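Local coordinates for protein cellulose hydrolase (Bacillus licheniformis, PDB 4YZT) that hydrolyses internal beta-1,4-glucosidic bonds of cellulose, acting as a tri-modular family 5 endoglucanase, at residues L37-D42 and G48-P53; N306-F311 and Q317-V322; D135-V140 and R176-I181. All coordinates share one frame; numbering follows the deposited sequence.

In the fold
All three contacts belong to the (beta/alpha)8 barrel of the catalytic module. Contacts 1 and 2 lie on the loops that follow the first and last barrel strands, which are neighbours where the barrel closes. Their centres are about 15 Å apart, yet they touch. Asn51 ND2 and Asn52 ND2 of contact 1 each lie 3.0 Å from Asn306 O of contact 2, probably as hydrogen bonds. Asn39 and Asn306 also bind the same glucose, chain C, of the glycan pocket. Contact 3 joins two outer helices. Its centre is about 26 Å from that of contact 1 and about 36 Å from that of contact 2, and it touches neither.

Contact 1: L37-D42 and G48-P53; sequences LGNTLD and GSWNNP. With BGC (beta-D-glucopyranose), chain B; BGC (beta-D-glucopyranose), chain C; BGC (beta-D-glucopyranose), chain D.
Asn39 meets Trp50 and Asn51 in the glycan pocket. Both segments belong to the long loop that follows the first strand of the TIM barrel, strand 34-36. Asn39 CG stands anti to the carbonyl carbon (chi1 -75°), which puts the amide beside Trp50. Asn39 ND2 donates to Asn51 OD1 at 2.9 Å, nearly in the amide plane of Asn39. Asn39 ND2 also donates to O3 of the chain C glucose at 3.0 Å. The hydrogen on that side makes a weak bond to O5 of the chain B glucose as well. The amides of Asn39 and Asn51 are turned 79° apart. Asn51 ND2 bonds to Asn306 O, which fixes the flip of the Asn51 amide.

Asn39 O is also filled. Asn52 ND2 donates to Asn39 O at 3.1 Å, almost straight at 170°, from above the carbonyl plane. Asn52 ND2 is further bonded to Asn306 O. Water 1 donates to Asn39 O and Asn52 O and accepts from Trp50 N, bridging the segments. Within 37-42, Thr40 OG1 donates to Gly38 O at 2.7 Å and is bonded to Arg313. The Asp42 carboxylate takes two backbone hydrogens, OD1 from Thr40 N and OD2 from Asn39 N.

Trp50 turns one face to the chain B glucose, whose O2 lies above it. At the ring's edge, close to its plane, Asn39 CG sits 3.6 Å from Trp50 CE3.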
loop_
_atom_site.group_PDB
_atom_site.type_symbol
_atom_site.label_atom_id
_atom_site.label_comp_id
_atom_site.label_asym_id
_atom_site.label_seq_id
_atom_site.Cartn_x
_atom_site.Cartn_y
_atom_site.Cartn_z
ATOM N N LEU A 37 4.207 4.375 -9.535
ATOM C CA LEU A 37 3.331 4.097 -10.673
ATOM C C LEU A 37 3.237 2.584 -10.844
ATOM O O LEU A 37 3.805 2.013 -11.777
ATOM C CB LEU A 37 3.854 4.750 -11.965
ATOM C CG LEU A 37 2.967 4.661 -13.219
ATOM C CD1 LEU A 37 1.738 5.579 -13.153
ATOM C CD2 LEU A 37 3.782 4.964 -14.472
ATOM N N GLY A 38 2.532 1.931 -9.927
ATOM C CA GLY A 38 2.522 0.474 -9.881
ATOM C C GLY A 38 1.709 -0.185 -10.988
ATOM O O GLY A 38 0.821 0.440 -11.573
ATOM N N ASN A 39 2.036 -1.445 -11.287
ATOM C CA ASN A 39 1.274 -2.270 -12.230
ATOM C C ASN A 39 1.059 -1.597 -13.596
ATOM O O ASN A 39 -0.036 -1.662 -14.186
ATOM C CB ASN A 39 -0.082 -2.667 -11.607
ATOM C CG ASN A 39 0.050 -3.775 -10.543
ATOM O OD1 ASN A 39 1.142 -4.066 -10.051
ATOM N ND2 ASN A 39 -1.079 -4.404 -10.200
ATOM N N THR A 40 2.108 -0.944 -14.094
ATOM C CA THR A 40 2.017 -0.148 -15.318
ATOM C C THR A 40 3.153 -0.559 -16.265
ATOM O O THR A 40 3.003 -1.549 -16.991
ATOM C CB THR A 40 2.026 1.375 -14.993
ATOM O OG1 THR A 40 1.047 1.631 -13.973
ATOM C CG2 THR A 40 1.677 2.191 -16.220
ATOM N N LEU A 41 4.299 0.123 -16.247
ATOM C CA LEU A 41 5.399 -0.359 -17.094
ATOM C C LEU A 41 6.029 -1.635 -16.523
ATOM O O LEU A 41 6.835 -2.284 -17.198
ATOM C CB LEU A 41 6.464 0.711 -17.295
ATOM C CG LEU A 41 6.010 1.841 -18.227
ATOM C CD1 LEU A 41 5.252 2.912 -17.451
ATOM C CD2 LEU A 41 7.198 2.465 -18.929
ATOM N N ASP A 42 5.661 -1.988 -15.289
ATOM C CA ASP A 42 6.144 -3.221 -14.658
ATOM C C ASP A 42 5.228 -4.413 -14.948
ATOM O O ASP A 42 5.551 -5.537 -14.567
ATOM C CB ASP A 42 6.281 -3.060 -13.135
ATOM C CG ASP A 42 5.071 -2.375 -12.501
ATOM O OD1 ASP A 42 4.592 -1.382 -13.091
ATOM O OD2 ASP A 42 4.605 -2.821 -11.427
ATOM N N GLY A 48 0.061 -2.182 -19.669
ATOM C CA GLY A 48 -1.356 -2.306 -19.945
ATOM C C GLY A 48 -1.848 -3.738 -19.830
ATOM O O GLY A 48 -3.043 -4.006 -20.001
ATOM N N SER A 49 -0.934 -4.669 -19.560
ATOM C CA SER A 49 -1.314 -6.086 -19.493
ATOM C C SER A 49 -2.104 -6.417 -18.225
ATOM O O SER A 49 -2.869 -7.390 -18.192
ATOM C CB SER A 49 -0.075 -6.991 -19.561
ATOM O OG SER A 49 0.459 -7.050 -20.872
ATOM N N TRP A 50 -1.906 -5.616 -17.183
ATOM C CA TRP A 50 -2.605 -5.828 -15.924
ATOM C C TRP A 50 -3.784 -4.839 -15.765
ATOM O O TRP A 50 -4.503 -4.569 -16.730
ATOM C CB TRP A 50 -1.616 -5.742 -14.755
ATOM C CG TRP A 50 -0.628 -6.929 -14.741
ATOM C CD1 TRP A 50 -0.704 -8.062 -15.499
ATOM C CD2 TRP A 50 0.551 -7.071 -13.926
ATOM N NE1 TRP A 50 0.354 -8.907 -15.206
ATOM C CE2 TRP A 50 1.137 -8.318 -14.247
ATOM C CE3 TRP A 50 1.174 -6.260 -12.968
ATOM C CZ2 TRP A 50 2.311 -8.778 -13.630
ATOM C CZ3 TRP A 50 2.339 -6.724 -12.350
ATOM C CH2 TRP A 50 2.896 -7.966 -12.693
ATOM N N ASN A 51 -3.994 -4.321 -14.561
ATOM C CA ASN A 51 -5.235 -3.589 -14.254
ATOM C C ASN A 51 -5.251 -2.107 -14.654
ATOM O O ASN A 51 -6.309 -1.477 -14.625
ATOM C CB ASN A 51 -5.529 -3.691 -12.752
ATOM C CG ASN A 51 -4.388 -3.138 -11.904
ATOM O OD1 ASN A 51 -3.272 -3.670 -11.924
ATOM N ND2 ASN A 51 -4.662 -2.068 -11.157
ATOM N N ASN A 52 -4.094 -1.546 -14.996
ATOM C CA ASN A 52 -4.036 -0.170 -15.492
ATOM C C ASN A 52 -3.776 -0.121 -16.985
ATOM O O ASN A 52 -3.014 -0.926 -17.497
ATOM C CB ASN A 52 -2.944 0.625 -14.781
ATOM C CG ASN A 52 -3.099 0.614 -13.286
ATOM O OD1 ASN A 52 -4.059 1.177 -12.748
ATOM N ND2 ASN A 52 -2.143 -0.024 -12.592
ATOM N N PRO A 53 -4.382 0.849 -17.689
ATOM C CA PRO A 53 -4.031 1.087 -19.092
ATOM C C PRO A 53 -2.673 1.777 -19.177
ATOM O O PRO A 53 -2.158 2.182 -18.135
ATOM C CB PRO A 53 -5.146 2.014 -19.569
ATOM C CG PRO A 53 -5.440 2.832 -18.352
ATOM C CD PRO A 53 -5.290 1.893 -17.171
HETATM C C2 BGC B . -1.226 -9.397 -10.871
HETATM C C3 BGC B . -2.014 -9.043 -12.100
HETATM C C4 BGC B . -3.260 -8.298 -11.792
HETATM C C5 BGC B . -2.966 -7.132 -10.896
HETATM C C6 BGC B . -4.251 -6.504 -10.475
HETATM C C1 BGC B . -0.917 -8.166 -10.075
HETATM O O2 BGC B . 0.004 -10.064 -11.202
HETATM O O3 BGC B . -2.335 -10.260 -12.812
HETATM O O4 BGC B . -3.864 -7.681 -12.976
HETATM O O5 BGC B . -2.189 -7.539 -9.706
HETATM O O6 BGC B . -4.933 -7.418 -9.655
HETATM C C2 BGC C . 0.924 -5.601 -6.764
HETATM C C3 BGC C . -0.027 -6.632 -7.284
HETATM C C4 BGC C . 0.603 -7.409 -8.398
HETATM C C5 BGC C . 1.914 -8.028 -7.949
HETATM C C6 BGC C . 2.556 -8.756 -9.101
HETATM C C1 BGC C . 2.221 -6.239 -6.334
HETATM O O2 BGC C . 0.358 -4.870 -5.653
HETATM O O3 BGC C . -1.259 -5.971 -7.705
HETATM O O4 BGC C . -0.253 -8.514 -8.888
HETATM O O5 BGC C . 2.852 -7.009 -7.433
HETATM O O6 BGC C . 3.676 -9.510 -8.642
HETATM C C2 BGC D . -5.870 -7.771 -14.276
HETATM C C3 BGC D . -6.702 -8.623 -15.094
HETATM C C4 BGC D . -5.924 -9.341 -16.141
HETATM C C5 BGC D . -4.735 -10.143 -15.557
HETATM C C6 BGC D . -3.898 -10.623 -16.597
HETATM C C1 BGC D . -4.749 -8.534 -13.667
HETATM O O2 BGC D . -6.705 -7.116 -13.211
HETATM O O3 BGC D . -7.742 -7.808 -15.767
HETATM O O4 BGC D . -6.775 -10.246 -16.859
HETATM O O5 BGC D . -3.937 -9.196 -14.708
HETATM O O6 BGC D . -2.650 -10.885 -16.044
HETATM O O HOH W 1 -1.084 -2.765 -16.683
#

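Contact 2: N306-F311 and Q317-V322; sequences NGNDQF and QWRDPV. With BGC (beta-D-glucopyranose), chain C.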
loop_
_atom_site.group_PDB
_atom_site.type_symbol
_atom_site.label_atom_id
_atom_site.label_comp_id
_atom_site.label_asym_id
_atom_site.label_seq_id
_atom_site.Cartn_x
_atom_site.Cartn_y
_atom_site.Cartn_z
ATOM N N ASN A 306 -0.872 0.305 -6.576
ATOM C CA ASN A 306 -0.982 -0.524 -7.771
ATOM C C ASN A 306 -2.099 -0.090 -8.729
ATOM O O ASN A 306 -2.355 -0.757 -9.726
ATOM C CB ASN A 306 -1.168 -2.003 -7.396
ATOM C CG ASN A 306 -2.517 -2.300 -6.737
ATOM O OD1 ASN A 306 -3.369 -1.422 -6.575
ATOM N ND2 ASN A 306 -2.717 -3.566 -6.371
ATOM N N GLY A 307 -2.757 1.026 -8.419
ATOM C CA GLY A 307 -3.805 1.546 -9.278
ATOM C C GLY A 307 -5.197 1.215 -8.768
ATOM O O GLY A 307 -6.182 1.826 -9.181
ATOM N N ASN A 308 -5.272 0.249 -7.861
ATOM C CA ASN A 308 -6.533 -0.156 -7.258
ATOM C C ASN A 308 -6.734 0.352 -5.841
ATOM O O ASN A 308 -7.882 0.506 -5.403
ATOM C CB ASN A 308 -6.655 -1.683 -7.248
ATOM C CG ASN A 308 -6.976 -2.248 -8.604
ATOM O OD1 ASN A 308 -7.588 -1.578 -9.439
ATOM N ND2 ASN A 308 -6.573 -3.496 -8.837
ATOM N N ASP A 309 -5.641 0.593 -5.121
ATOM C CA ASP A 309 -5.728 0.787 -3.674
ATOM C C ASP A 309 -5.823 2.252 -3.259
ATOM O O ASP A 309 -6.449 2.539 -2.253
ATOM C CB ASP A 309 -4.509 0.157 -2.956
ATOM C CG ASP A 309 -4.539 -1.355 -2.944
ATOM O OD1 ASP A 309 -5.647 -1.924 -3.080
ATOM O OD2 ASP A 309 -3.472 -2.008 -2.832
ATOM N N GLN A 310 -5.256 3.176 -4.034
ATOM C CA GLN A 310 -5.298 4.585 -3.629
ATOM C C GLN A 310 -5.835 5.478 -4.740
ATOM O O GLN A 310 -7.034 5.700 -4.823
ATOM C CB GLN A 310 -3.910 5.050 -3.182
ATOM C CG GLN A 310 -3.213 4.142 -2.144
ATOM C CD GLN A 310 -3.980 3.992 -0.835
ATOM O OE1 GLN A 310 -4.941 4.719 -0.561
ATOM N NE2 GLN A 310 -3.561 3.028 -0.021
ATOM N N PHE A 311 -4.961 5.996 -5.594
ATOM C CA PHE A 311 -5.408 6.938 -6.620
ATOM C C PHE A 311 -6.142 6.265 -7.791
ATOM O O PHE A 311 -5.599 5.388 -8.470
ATOM C CB PHE A 311 -4.227 7.741 -7.157
ATOM C CG PHE A 311 -4.627 8.803 -8.141
ATOM C CD1 PHE A 311 -5.433 9.855 -7.738
ATOM C CD2 PHE A 311 -4.193 8.758 -9.462
ATOM C CE1 PHE A 311 -5.822 10.851 -8.630
ATOM C CE2 PHE A 311 -4.571 9.750 -10.364
ATOM C CZ PHE A 311 -5.388 10.790 -9.950
ATOM N N GLN A 317 -9.274 10.889 -9.064
ATOM C CA GLN A 317 -9.588 11.191 -7.674
ATOM C C GLN A 317 -8.997 10.118 -6.766
ATOM O O GLN A 317 -8.791 8.984 -7.187
ATOM C CB GLN A 317 -11.101 11.289 -7.466
ATOM C CG GLN A 317 -11.730 12.502 -8.129
ATOM C CD GLN A 317 -13.244 12.420 -8.187
ATOM O OE1 GLN A 317 -13.836 11.410 -7.806
ATOM N NE2 GLN A 317 -13.879 13.486 -8.669
ATOM N N TRP A 318 -8.730 10.476 -5.518
ATOM C CA TRP A 318 -8.226 9.512 -4.548
ATOM C C TRP A 318 -9.371 8.771 -3.862
ATOM O O TRP A 318 -10.334 9.395 -3.441
ATOM C CB TRP A 318 -7.354 10.231 -3.524
ATOM C CG TRP A 318 -6.133 10.807 -4.167
ATOM C CD1 TRP A 318 -6.042 11.978 -4.856
ATOM C CD2 TRP A 318 -4.838 10.208 -4.217
ATOM N NE1 TRP A 318 -4.763 12.155 -5.324
ATOM C CE2 TRP A 318 -3.999 11.086 -4.936
ATOM C CE3 TRP A 318 -4.300 9.011 -3.721
ATOM C CZ2 TRP A 318 -2.652 10.811 -5.168
ATOM C CZ3 TRP A 318 -2.960 8.751 -3.939
ATOM C CH2 TRP A 318 -2.157 9.639 -4.669
ATOM N N ARG A 319 -9.269 7.445 -3.761
ATOM C CA ARG A 319 -10.343 6.637 -3.174
ATOM C C ARG A 319 -10.503 6.907 -1.674
ATOM O O ARG A 319 -11.582 6.741 -1.107
ATOM C CB ARG A 319 -10.081 5.144 -3.414
ATOM C CG ARG A 319 -10.203 4.718 -4.874
ATOM C CD ARG A 319 -9.835 3.249 -5.059
ATOM N NE ARG A 319 -9.947 2.825 -6.454
ATOM C CZ ARG A 319 -8.944 2.872 -7.330
ATOM N NH1 ARG A 319 -7.749 3.320 -6.960
ATOM N NH2 ARG A 319 -9.138 2.461 -8.577
ATOM N N ASP A 320 -9.409 7.306 -1.040
ATOM C CA ASP A 320 -9.407 7.717 0.362
ATOM C C ASP A 320 -8.608 9.011 0.435
ATOM O O ASP A 320 -7.386 8.982 0.529
ATOM C CB ASP A 320 -8.789 6.629 1.254
ATOM C CG ASP A 320 -8.818 6.984 2.739
ATOM O OD1 ASP A 320 -9.107 8.147 3.080
ATOM O OD2 ASP A 320 -8.544 6.088 3.567
ATOM N N PRO A 321 -9.290 10.154 0.351
ATOM C CA PRO A 321 -8.557 11.416 0.259
ATOM C C PRO A 321 -7.842 11.765 1.557
ATOM O O PRO A 321 -6.816 12.445 1.526
ATOM C CB PRO A 321 -9.654 12.438 -0.032
ATOM C CG PRO A 321 -10.776 11.642 -0.571
ATOM C CD PRO A 321 -10.734 10.341 0.115
ATOM N N VAL A 322 -8.399 11.327 2.680
ATOM C CA VAL A 322 -7.809 11.628 3.980
ATOM C C VAL A 322 -6.458 10.937 4.142
ATOM O O VAL A 322 -5.486 11.573 4.564
ATOM C CB VAL A 322 -8.743 11.216 5.133
ATOM C CG1 VAL A 322 -8.021 11.302 6.473
ATOM C CG2 VAL A 322 -10.008 12.075 5.115
HETATM C C2 BGC C . 0.924 -5.601 -6.764
HETATM C C3 BGC C . -0.027 -6.632 -7.284
HETATM C C4 BGC C . 0.603 -7.409 -8.398
HETATM C C5 BGC C . 1.914 -8.028 -7.949
HETATM C C6 BGC C . 2.556 -8.756 -9.101
HETATM C C1 BGC C . 2.221 -6.239 -6.334
HETATM O O2 BGC C . 0.358 -4.870 -5.653
HETATM O O3 BGC C . -1.259 -5.971 -7.705
HETATM O O4 BGC C . -0.253 -8.514 -8.888
HETATM O O5 BGC C . 2.852 -7.009 -7.433
HETATM O O6 BGC C . 3.676 -9.510 -8.642
HETATM O O HOH W 2 -6.324 7.172 -1.364
#
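Phe311 and Trp318 form a non-hydrogen-bonded antiparallel pair with CA atoms 4.3 Å apart, and next to it Arg319 N donates to Gln310 O at 3.0 Å. Both aromatic side chains lie on the same side of this two-stranded sheet. Phe311 CB sits over the face of the Trp318 six-membered ring. Phe311 CG is anti to the backbone N (chi1 -176°), and the phenyl ring then reaches across the indole, with CD1 3.4 Å from Trp318 CE2. The two rings are oblique, their planes 49° apart. Gln310 CB meets the indole at its edge.

The pair belongs to a short beta hairpin in the segment between the eighth barrel strand, 299-303, and helix 321-330. Trp318 also packs on Ile63 and Ala66 of helix 57-66. Arg319 runs extended along 306-311. Its NH1 and NH2 both make weak bonds to Gly307 O, near the guanidinium plane. Water 2 donates to Gln310 OE1 at 2.9 Å and accepts from Asp320 N. Asp320 is the N-cap of the helix, its OD1 bonded to Val323 N.

At the pocket end, Asn306 OD1 accepts from Asn308 N at 2.8 Å in an Asx turn. Asn306 ND2 donates to O3 of the chain C glucose at 3.1 Å.

Contact 3: D135-V140 and R176-I181; sequences DKLGKV and REMLNI
Lys139 NZ is held by two groups. Lys139 NZ makes a salt bridge to Asp135 OD2 at 3.0 Å, on the syn lone pair of that oxygen, and is hydrogen-bonded to Pro85 O. The salt bridge spans one turn of helix 130-147. Both residues point away from helix 168-184, so the bridge belongs to the first helix and not to the interface. Between the two segments there is no hydrogen bond.

The interface itself is small and apolar, burying 171 Å² in all. It centres on Gly138. Across the two segments the CA atoms of Gly138 and Met178 come nearest, 6.0 Å apart. The two short segments run in roughly the same direction, with axes 9.7 Å apart at closest approach and a crossing angle of -30°. Gly138 presents bare backbone to two side chains of the other helix.

The Met178 chain is bent at chi2 (-51°) and again at chi3, which brings the thioether against the glycine. Met178 SD and Met178 CE both lie 3.6 Å from Gly138 CA. The same sulfur also touches Leu137, with Met178 SD 3.7 Å from Leu137 CG. Ile181, one turn later, points toward the first helix. It meets the glycine with its CD1 methyl, Ile181 CD1 lying 3.5 Å from Gly138 CA, which is thus touched by both side chains.

Met178 also packs on Leu134 and Trp141, one turn before and one turn after Leu137 and Gly138. Ile181 touches Lys142, and Leu137 lies against Trp122 and Ile123 of helix 118-123. Helices 130-147 and 168-184 are neighbours in the outer layer of the barrel. They follow the third strand, 110-114, and the fourth, 155-158, which are adjacent and parallel in the barrel wall.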
loop_
_atom_site.group_PDB
_atom_site.type_symbol
_atom_site.label_atom_id
_atom_site.label_comp_id
_atom_site.label_asym_id
_atom_site.label_seq_id
_atom_site.Cartn_x
_atom_site.Cartn_y
_atom_site.Cartn_z
ATOM N N ASP A 135 26.018 -11.622 -17.199
ATOM C CA ASP A 135 26.409 -11.065 -18.486
ATOM C C ASP A 135 25.227 -10.369 -19.141
ATOM O O ASP A 135 25.341 -9.232 -19.586
ATOM C CB ASP A 135 26.959 -12.155 -19.415
ATOM C CG ASP A 135 27.208 -11.648 -20.825
ATOM O OD1 ASP A 135 28.204 -10.921 -21.030
ATOM O OD2 ASP A 135 26.414 -11.995 -21.731
ATOM N N LYS A 136 24.085 -11.048 -19.171
ATOM C CA LYS A 136 22.859 -10.478 -19.712
ATOM C C LYS A 136 22.391 -9.213 -18.963
ATOM O O LYS A 136 22.028 -8.221 -19.591
ATOM C CB LYS A 136 21.745 -11.520 -19.687
ATOM C CG LYS A 136 20.376 -10.984 -20.127
ATOM C CD LYS A 136 19.351 -12.112 -20.220
ATOM C CE LYS A 136 17.949 -11.565 -20.425
ATOM N NZ LYS A 136 16.946 -12.639 -20.531
ATOM N N LEU A 137 22.389 -9.253 -17.632
ATOM C CA LEU A 137 21.962 -8.100 -16.848
ATOM C C LEU A 137 22.878 -6.888 -17.095
ATOM O O LEU A 137 22.397 -5.755 -17.242
ATOM C CB LEU A 137 21.910 -8.456 -15.355
ATOM C CG LEU A 137 21.456 -7.378 -14.350
ATOM C CD1 LEU A 137 20.047 -6.880 -14.649
ATOM C CD2 LEU A 137 21.523 -7.903 -12.930
ATOM N N GLY A 138 24.186 -7.128 -17.150
ATOM C CA GLY A 138 25.137 -6.091 -17.500
ATOM C C GLY A 138 24.833 -5.435 -18.838
ATOM O O GLY A 138 24.886 -4.210 -18.973
ATOM N N LYS A 139 24.497 -6.242 -19.834
ATOM C CA LYS A 139 24.225 -5.688 -21.157
ATOM C C LYS A 139 22.914 -4.898 -21.162
ATOM O O LYS A 139 22.791 -3.901 -21.878
ATOM C CB LYS A 139 24.214 -6.795 -22.213
ATOM C CG LYS A 139 25.625 -7.337 -22.510
ATOM C CD LYS A 139 25.616 -8.548 -23.421
ATOM C CE LYS A 139 27.044 -9.062 -23.710
ATOM N NZ LYS A 139 27.053 -10.462 -24.278
ATOM N N VAL A 140 21.950 -5.331 -20.351
ATOM C CA VAL A 140 20.702 -4.601 -20.182
ATOM C C VAL A 140 20.962 -3.262 -19.478
ATOM O O VAL A 140 20.506 -2.222 -19.951
ATOM C CB VAL A 140 19.658 -5.426 -19.391
ATOM C CG1 VAL A 140 18.422 -4.575 -19.019
ATOM C CG2 VAL A 140 19.247 -6.670 -20.187
ATOM N N ARG A 176 27.840 -4.327 -7.314
ATOM C CA ARG A 176 29.122 -3.745 -7.675
ATOM C C ARG A 176 29.315 -3.693 -9.191
ATOM O O ARG A 176 29.797 -2.699 -9.729
ATOM C CB ARG A 176 30.266 -4.540 -7.020
ATOM C CG ARG A 176 31.657 -3.999 -7.351
ATOM C CD ARG A 176 32.765 -4.656 -6.524
ATOM N NE ARG A 176 32.804 -6.113 -6.653
ATOM C CZ ARG A 176 32.313 -6.952 -5.748
ATOM N NH1 ARG A 176 31.757 -6.473 -4.646
ATOM N NH2 ARG A 176 32.390 -8.268 -5.934
ATOM N N GLU A 177 28.949 -4.775 -9.875
ATOM C CA GLU A 177 29.185 -4.885 -11.306
ATOM C C GLU A 177 28.265 -3.977 -12.102
ATOM O O GLU A 177 28.701 -3.338 -13.061
ATOM C CB GLU A 177 29.020 -6.331 -11.767
ATOM C CG GLU A 177 30.106 -7.255 -11.249
ATOM C CD GLU A 177 31.451 -6.963 -11.872
ATOM O OE1 GLU A 177 31.559 -7.079 -13.113
ATOM O OE2 GLU A 177 32.395 -6.612 -11.128
ATOM N N MET A 178 27.002 -3.910 -11.703
ATOM C CA MET A 178 26.051 -3.035 -12.377
ATOM C C MET A 178 26.394 -1.574 -12.108
ATOM O O MET A 178 26.318 -0.743 -13.009
ATOM C CB MET A 178 24.611 -3.340 -11.941
ATOM C CG MET A 178 24.147 -4.753 -12.324
ATOM S SD MET A 178 24.431 -5.148 -14.064
ATOM C CE MET A 178 25.687 -6.403 -13.932
ATOM N N LEU A 179 26.780 -1.258 -10.876
ATOM C CA LEU A 179 27.202 0.105 -10.559
ATOM C C LEU A 179 28.436 0.512 -11.389
ATOM O O LEU A 179 28.500 1.630 -11.904
ATOM C CB LEU A 179 27.487 0.250 -9.067
ATOM C CG LEU A 179 27.992 1.624 -8.626
ATOM C CD1 LEU A 179 26.894 2.674 -8.778
ATOM C CD2 LEU A 179 28.506 1.577 -7.200
ATOM N N ASN A 180 29.398 -0.399 -11.539
ATOM C CA ASN A 180 30.603 -0.118 -12.331
ATOM C C ASN A 180 30.260 0.143 -13.793
ATOM O O ASN A 180 30.809 1.046 -14.430
ATOM C CB ASN A 180 31.616 -1.267 -12.233
ATOM C CG ASN A 180 32.357 -1.282 -10.899
ATOM O OD1 ASN A 180 32.321 -0.305 -10.152
ATOM N ND2 ASN A 180 33.029 -2.391 -10.600
ATOM N N ILE A 181 29.334 -0.642 -14.320
ATOM C CA ILE A 181 28.849 -0.410 -15.675
ATOM C C ILE A 181 28.225 0.985 -15.816
ATOM O O ILE A 181 28.526 1.716 -16.759
ATOM C CB ILE A 181 27.838 -1.496 -16.074
ATOM C CG1 ILE A 181 28.594 -2.761 -16.492
ATOM C CG2 ILE A 181 26.912 -1.006 -17.188
ATOM C CD1 ILE A 181 27.750 -3.982 -16.462
#